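Long-range contact in ribose ABC transporter, substrate binding protein (Conexibacter woesei, PDB 4KQ9), which probably binds ribose or a related sugar and delivers it to an ABC importer: residues 34-39 and 258-263. The protein carries 1 engineered substitution. Sequence-based numbering, arbitrary orientation.
Sequences TVRRLD and MADYLE
Arg-36 reaches across to Ala-259, Asp-260 and Glu-263 of helix 247-264 from the place where helix 20-35 gives way to edge strand 39-45, within one lobe of the periplasmic binding protein fold. This lobe is a Rossmann-like alpha/beta domain built on a six-stranded parallel sheet. Arg-37, with positive phi, ends helix 20-35 in a Schellman motif.

The first atoms of the Arg-36 side chain are apolar neighbours of Ala-259: CB and CG lie 4.0 and 3.9 Å from its CB. Then chi2 (-51°) swings CD away from the methyl, to 4.5 Å from Ala-259 CB, and chi3 (-67°) brings NE back toward it. At CZ the same methyl sits 3.6 Å above the centre of the guanidinium, against one face, while the carboxylates gather at the edge. NH1 and NH2 both grip a single oxygen, Asp-260 OD1, in an end-on salt bridge. Arg-36 NH2 meets Asp-260 OD1 at 2.9 Å, nearly in line with the carboxylate bond to that oxygen, whereas NH1 comes in from above the carboxylate plane. NH2 also bonds Glu-263 OE1 at 3.2 Å, again from above the carboxylate, and NH1 has a further salt bridge to Asp-256 one turn earlier in the helix. Three acidic groups thus share one cation, which would probably offset their mutual repulsion.

An alanine in place of Arg-36 would probably leave Asp-256, Asp-260 and Glu-263 without their shared positive charge and take away the guanidinium that lies over the methyl of Ala-259. Beside the arginine, Leu-38 CD2 makes a looser apolar contact with Ala-259 CB. A water bridges the salt-bridged pair, donating to Asp-260 OD2 at 2.6 Å and weakly accepting from Arg-36 NH1.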
# COMPACT_ATOMS: atom_id res chain seq x y z
N THR A 34 5.91 20.13 -10.47
CA THR A 34 5.85 21.55 -10.64
C THR A 34 6.94 22.24 -9.86
O THR A 34 7.60 23.12 -10.40
CB THR A 34 4.46 22.06 -10.20
OG1 THR A 34 3.50 21.51 -11.13
CG2 THR A 34 4.40 23.58 -10.11
N VAL A 35 7.15 21.82 -8.61
CA VAL A 35 8.15 22.41 -7.79
C VAL A 35 9.56 22.23 -8.35
O VAL A 35 10.39 23.14 -8.29
CB VAL A 35 8.09 21.77 -6.39
CG1 VAL A 35 9.31 22.19 -5.59
CG2 VAL A 35 6.80 22.22 -5.68
N ARG A 36 9.82 21.05 -8.86
CA ARG A 36 11.14 20.73 -9.41
C ARG A 36 11.27 21.20 -10.89
O ARG A 36 12.30 20.98 -11.53
CB ARG A 36 11.36 19.22 -9.35
CG ARG A 36 11.42 18.61 -7.96
CD ARG A 36 12.39 19.35 -7.06
NE ARG A 36 13.78 19.18 -7.52
CZ ARG A 36 14.62 18.24 -7.07
NH1 ARG A 36 14.23 17.34 -6.17
NH2 ARG A 36 15.87 18.20 -7.50
N ARG A 37 10.19 21.74 -11.43
CA ARG A 37 10.12 22.28 -12.78
C ARG A 37 10.35 21.30 -13.91
O ARG A 37 10.93 21.65 -14.93
CB ARG A 37 11.03 23.50 -12.92
CG ARG A 37 10.51 24.65 -12.08
CD ARG A 37 11.09 26.01 -12.46
NE ARG A 37 12.43 26.13 -11.91
CZ ARG A 37 13.52 26.44 -12.60
NH1 ARG A 37 14.68 26.49 -11.95
NH2 ARG A 37 13.49 26.74 -13.90
N LEU A 38 9.83 20.09 -13.75
CA LEU A 38 9.89 19.08 -14.76
C LEU A 38 8.80 19.25 -15.81
O LEU A 38 7.74 19.77 -15.52
CB LEU A 38 9.65 17.69 -14.13
CG LEU A 38 10.63 17.22 -13.07
CD1 LEU A 38 10.07 15.96 -12.40
CD2 LEU A 38 11.94 16.91 -13.75
N ASP A 39 9.08 18.79 -17.03
CA ASP A 39 8.02 18.54 -18.00
C ASP A 39 7.45 17.15 -17.74
O ASP A 39 8.05 16.12 -18.10
CB ASP A 39 8.52 18.65 -19.45
CG ASP A 39 7.42 18.38 -20.47
OD1 ASP A 39 6.24 18.63 -20.15
OD2 ASP A 39 7.72 17.90 -21.57
N MSE A 258 13.74 11.00 -8.76
CA MSE A 258 14.03 11.17 -10.15
C MSE A 258 14.64 12.51 -10.43
O MSE A 258 15.65 12.56 -11.14
CB MSE A 258 12.77 11.01 -10.99
CG MSE A 258 13.00 11.21 -12.49
SE MSE A 258 14.03 9.66 -13.19
CE MSE A 258 12.60 8.38 -13.26
N ALA A 259 14.09 13.60 -9.91
CA ALA A 259 14.70 14.92 -10.21
C ALA A 259 16.13 15.07 -9.65
O ALA A 259 17.02 15.61 -10.33
CB ALA A 259 13.81 16.05 -9.78
N ASP A 260 16.41 14.52 -8.47
CA ASP A 260 17.75 14.59 -7.94
C ASP A 260 18.71 13.78 -8.82
O ASP A 260 19.86 14.20 -9.03
CB ASP A 260 17.88 14.07 -6.50
CG ASP A 260 17.25 14.99 -5.45
OD1 ASP A 260 16.95 16.18 -5.72
OD2 ASP A 260 17.05 14.50 -4.30
N TYR A 261 18.29 12.59 -9.25
CA TYR A 261 19.14 11.81 -10.16
C TYR A 261 19.39 12.55 -11.50
O TYR A 261 20.56 12.59 -11.98
CB TYR A 261 18.52 10.47 -10.45
CG TYR A 261 19.27 9.63 -11.43
CD1 TYR A 261 20.47 9.09 -11.08
CD2 TYR A 261 18.75 9.31 -12.71
CE1 TYR A 261 21.19 8.31 -11.94
CE2 TYR A 261 19.48 8.53 -13.60
CZ TYR A 261 20.71 8.02 -13.18
OH TYR A 261 21.48 7.17 -13.93
N LEU A 262 18.35 13.11 -12.10
CA LEU A 262 18.54 13.87 -13.36
C LEU A 262 19.44 15.11 -13.17
O LEU A 262 20.16 15.50 -14.08
CB LEU A 262 17.24 14.24 -13.97
CG LEU A 262 16.35 13.10 -14.46
CD1 LEU A 262 15.03 13.71 -14.96
CD2 LEU A 262 16.96 12.21 -15.52
N GLU A 263 19.49 15.65 -11.97
CA GLU A 263 20.26 16.83 -11.69
C GLU A 263 21.74 16.54 -11.38
O GLU A 263 22.61 17.31 -11.77
CB GLU A 263 19.59 17.50 -10.50
CG GLU A 263 20.28 18.68 -9.91
CD GLU A 263 19.42 19.33 -8.84
OE1 GLU A 263 18.20 19.63 -9.10
OE2 GLU A 263 19.95 19.51 -7.74
O HOH W 1 15.35 16.21 -3.33